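Local coordinates for protein tRNA (cytosine(72)-C(5))-methyltransferase (PDB 5ZVE) that methylates the C5 position of cytosine 72 in several tRNAs, using S-adenosyl-L-methionine as the methyl donor, at residues Y36-I45 / K176-M187. Sequence-based numbering, arbitrary orientation.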
# COMPACT_ATOMS: atom_id res chain seq x y z
N TYR A 36 9.84 -6.40 -1.65
CA TYR A 36 8.42 -6.68 -1.59
C TYR A 36 8.10 -7.46 -0.31
O TYR A 36 8.44 -8.64 -0.19
CB TYR A 36 7.97 -7.47 -2.82
CG TYR A 36 6.48 -7.68 -2.91
CD1 TYR A 36 5.61 -6.60 -3.04
CD2 TYR A 36 5.94 -8.95 -2.88
CE1 TYR A 36 4.25 -6.79 -3.13
CE2 TYR A 36 4.57 -9.15 -2.96
CZ TYR A 36 3.73 -8.07 -3.08
OH TYR A 36 2.37 -8.26 -3.17
N TYR A 37 7.44 -6.78 0.62
CA TYR A 37 7.24 -7.32 1.97
C TYR A 37 5.90 -8.05 2.14
O TYR A 37 4.91 -7.73 1.48
CB TYR A 37 7.33 -6.20 3.01
CG TYR A 37 8.73 -5.91 3.51
CD1 TYR A 37 9.56 -5.01 2.85
CD2 TYR A 37 9.21 -6.52 4.66
CE1 TYR A 37 10.84 -4.75 3.31
CE2 TYR A 37 10.49 -6.26 5.13
CZ TYR A 37 11.29 -5.37 4.46
OH TYR A 37 12.56 -5.12 4.93
N ILE A 38 5.90 -9.04 3.02
CA ILE A 38 4.67 -9.70 3.44
C ILE A 38 4.68 -9.80 4.95
O ILE A 38 5.74 -9.80 5.57
CB ILE A 38 4.53 -11.10 2.84
CG1 ILE A 38 5.64 -12.02 3.36
CG2 ILE A 38 4.53 -11.03 1.32
CD1 ILE A 38 5.56 -13.45 2.86
N ARG A 39 3.50 -9.89 5.55
CA ARG A 39 3.44 -10.10 6.99
C ARG A 39 3.19 -11.56 7.31
O ARG A 39 2.26 -12.16 6.80
CB ARG A 39 2.35 -9.24 7.64
CG ARG A 39 2.34 -9.34 9.16
CD ARG A 39 1.23 -8.52 9.80
NE ARG A 39 -0.08 -9.15 9.71
CZ ARG A 39 -1.11 -8.67 9.02
NH1 ARG A 39 -1.00 -7.53 8.35
NH2 ARG A 39 -2.26 -9.33 9.00
N VAL A 40 4.04 -12.13 8.15
CA VAL A 40 3.80 -13.48 8.66
C VAL A 40 2.64 -13.45 9.63
O VAL A 40 2.67 -12.72 10.62
CB VAL A 40 5.04 -14.06 9.37
CG1 VAL A 40 4.77 -15.47 9.83
CG2 VAL A 40 6.25 -14.00 8.46
N ASN A 41 1.61 -14.23 9.35
CA ASN A 41 0.47 -14.32 10.25
C ASN A 41 0.78 -15.26 11.40
O ASN A 41 0.49 -16.45 11.34
CB ASN A 41 -0.79 -14.78 9.50
CG ASN A 41 -2.00 -14.88 10.42
OD1 ASN A 41 -1.99 -14.35 11.52
ND2 ASN A 41 -3.04 -15.56 9.95
N THR A 42 1.35 -14.70 12.46
CA THR A 42 1.74 -15.48 13.63
C THR A 42 0.55 -16.08 14.38
O THR A 42 0.73 -16.78 15.37
CB THR A 42 2.55 -14.62 14.60
OG1 THR A 42 1.85 -13.40 14.86
CG2 THR A 42 3.91 -14.28 13.99
N LEU A 43 -0.67 -15.81 13.92
CA LEU A 43 -1.84 -16.48 14.47
C LEU A 43 -1.89 -17.93 13.99
O LEU A 43 -2.46 -18.79 14.67
CB LEU A 43 -3.13 -15.76 14.06
CG LEU A 43 -3.44 -14.41 14.70
CD1 LEU A 43 -4.79 -13.92 14.21
CD2 LEU A 43 -3.43 -14.51 16.21
N LYS A 44 -1.29 -18.19 12.84
CA LYS A 44 -1.37 -19.51 12.21
C LYS A 44 -0.03 -20.21 12.03
O LYS A 44 0.03 -21.44 11.95
CB LYS A 44 -2.04 -19.40 10.85
CG LYS A 44 -3.49 -18.96 10.91
CD LYS A 44 -4.22 -19.41 9.67
CE LYS A 44 -5.69 -19.63 9.97
NZ LYS A 44 -6.28 -20.58 9.00
N ILE A 45 1.05 -19.45 11.96
CA ILE A 45 2.35 -20.02 11.63
C ILE A 45 3.46 -19.12 12.15
O ILE A 45 3.25 -17.92 12.34
CB ILE A 45 2.48 -20.24 10.10
CG1 ILE A 45 3.64 -21.18 9.76
CG2 ILE A 45 2.59 -18.90 9.36
CD1 ILE A 45 3.69 -21.59 8.30
N LYS A 176 -4.18 -20.69 3.00
CA LYS A 176 -4.27 -21.18 4.37
C LYS A 176 -4.10 -20.06 5.39
O LYS A 176 -4.11 -20.30 6.60
CB LYS A 176 -3.24 -22.29 4.60
CG LYS A 176 -3.41 -23.48 3.65
CD LYS A 176 -2.92 -24.79 4.25
CE LYS A 176 -1.59 -25.22 3.66
NZ LYS A 176 -1.04 -26.44 4.33
N GLY A 177 -3.93 -18.83 4.91
CA GLY A 177 -3.87 -17.67 5.78
C GLY A 177 -2.55 -17.50 6.51
O GLY A 177 -2.50 -16.91 7.59
N TYR A 178 -1.47 -18.01 5.91
CA TYR A 178 -0.16 -17.98 6.55
C TYR A 178 0.49 -16.60 6.52
O TYR A 178 1.38 -16.31 7.31
CB TYR A 178 0.78 -18.99 5.88
CG TYR A 178 0.48 -20.44 6.22
CD1 TYR A 178 -0.33 -20.77 7.29
CD2 TYR A 178 1.04 -21.47 5.47
CE1 TYR A 178 -0.60 -22.09 7.61
CE2 TYR A 178 0.78 -22.79 5.78
CZ TYR A 178 -0.04 -23.10 6.85
OH TYR A 178 -0.30 -24.41 7.15
N PHE A 179 0.05 -15.74 5.60
CA PHE A 179 0.64 -14.42 5.47
C PHE A 179 -0.28 -13.41 4.81
O PHE A 179 -1.31 -13.77 4.23
CB PHE A 179 1.97 -14.49 4.70
CG PHE A 179 1.81 -14.85 3.25
CD1 PHE A 179 1.61 -13.86 2.29
CD2 PHE A 179 1.88 -16.17 2.84
CE1 PHE A 179 1.46 -14.20 0.95
CE2 PHE A 179 1.74 -16.51 1.50
CZ PHE A 179 1.53 -15.52 0.56
N TYR A 180 0.10 -12.14 4.90
CA TYR A 180 -0.66 -11.06 4.30
C TYR A 180 0.29 -10.04 3.69
O TYR A 180 1.08 -9.41 4.41
CB TYR A 180 -1.56 -10.40 5.35
CG TYR A 180 -2.48 -9.34 4.79
CD1 TYR A 180 -3.72 -9.68 4.28
CD2 TYR A 180 -2.11 -8.00 4.78
CE1 TYR A 180 -4.57 -8.72 3.77
CE2 TYR A 180 -2.94 -7.04 4.27
CZ TYR A 180 -4.17 -7.40 3.76
OH TYR A 180 -5.01 -6.44 3.25
N PRO A 181 0.25 -9.89 2.36
CA PRO A 181 1.13 -8.93 1.69
C PRO A 181 0.86 -7.51 2.18
O PRO A 181 -0.28 -7.07 2.19
CB PRO A 181 0.77 -9.09 0.20
CG PRO A 181 -0.51 -9.85 0.17
CD PRO A 181 -0.57 -10.66 1.42
N GLN A 182 1.91 -6.82 2.61
CA GLN A 182 1.79 -5.55 3.31
C GLN A 182 3.16 -4.87 3.35
O GLN A 182 4.17 -5.54 3.59
CB GLN A 182 1.26 -5.77 4.72
CG GLN A 182 0.92 -4.49 5.48
CD GLN A 182 0.40 -4.76 6.88
OE1 GLN A 182 0.87 -5.66 7.58
NE2 GLN A 182 -0.59 -3.97 7.30
N GLY A 183 3.20 -3.57 3.11
CA GLY A 183 4.46 -2.86 3.06
C GLY A 183 5.13 -2.72 4.42
O GLY A 183 4.46 -2.80 5.45
N LEU A 184 6.44 -2.54 4.42
CA LEU A 184 7.20 -2.35 5.65
C LEU A 184 6.66 -1.16 6.47
O LEU A 184 6.38 -1.32 7.66
CB LEU A 184 8.70 -2.19 5.34
CG LEU A 184 9.69 -1.75 6.43
CD1 LEU A 184 9.58 -2.63 7.64
CD2 LEU A 184 11.12 -1.79 5.92
N PRO A 185 6.50 0.03 5.85
CA PRO A 185 5.96 1.14 6.66
C PRO A 185 4.60 0.83 7.30
O PRO A 185 4.38 1.19 8.45
CB PRO A 185 5.84 2.29 5.65
CG PRO A 185 6.08 1.70 4.31
CD PRO A 185 6.89 0.49 4.50
N SER A 186 3.71 0.15 6.57
CA SER A 186 2.41 -0.20 7.13
C SER A 186 2.52 -1.13 8.34
O SER A 186 1.75 -1.00 9.29
CB SER A 186 1.53 -0.84 6.06
OG SER A 186 1.07 0.12 5.13
N MET A 187 3.48 -2.05 8.29
CA MET A 187 3.72 -2.95 9.41
C MET A 187 4.29 -2.23 10.63
O MET A 187 3.90 -2.50 11.76
CB MET A 187 4.66 -4.07 8.98
CG MET A 187 4.02 -5.10 8.09
SD MET A 187 5.09 -6.55 7.94
CE MET A 187 6.18 -6.04 6.62
O HOH W 1 -5.20 -22.48 7.56
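Arg39 and Tyr180 form the hydrogen-bonded pair of an antiparallel bridge between strands 36-40 and 179-181. Arg39 N reaches Tyr180 O at 2.7 Å, and Tyr180 N returns to Arg39 O at 2.9 Å. On their face of the sheet the Arg39 chain bends at chi3 (78°). This brings its guanidinium over Tyr180 CB, with the group's plane tilted 23° from the Tyr180 ring. Arg39 NH1 bonds Gln182 OE1 at 2.8 Å. Gln182 OE1 lies in the guanidinium plane, while NH1 stands above the plane of the Gln182 amide. Arg39 NE bonds Gln217 OE1, and NH2 bonds Thr213 OG1. A leucine here would probably leave Gln182 OE1, Thr213 OG1 and Gln217 OE1 without these donors. Arg39 CB rests against Met187 SD. On the other face, Ile38 CD1 packs obliquely on the Phe179 ring and Ile38 CG2 lies against Pro181.

Leu184 CB lies over one face of the Tyr37 ring in a CH-pi contact, 3.9 Å from its centroid, while Met187 CE meets Tyr37 CD2 at 3.6 Å from an oblique direction. At the far end Ile45 CD1 sits over the centre of the Tyr178 ring, and Lys176 CB covers the opposite face. Asn41 ND2 donates to Gly177 O at 2.8 Å and also to Leu245 O.

Strand 179-181 thus edges the four-strand sheet that includes strand 35-40, which falls in the RsmF/B-like ferredoxin-like family region and has strand 70-74 as its other neighbour. Helix 47-56 packs on Val40 and Phe179. Helices 210-218 and 232-245 cover the Arg39 and Tyr180 side, next to the S-adenosyl-L-methionine site at Gly210.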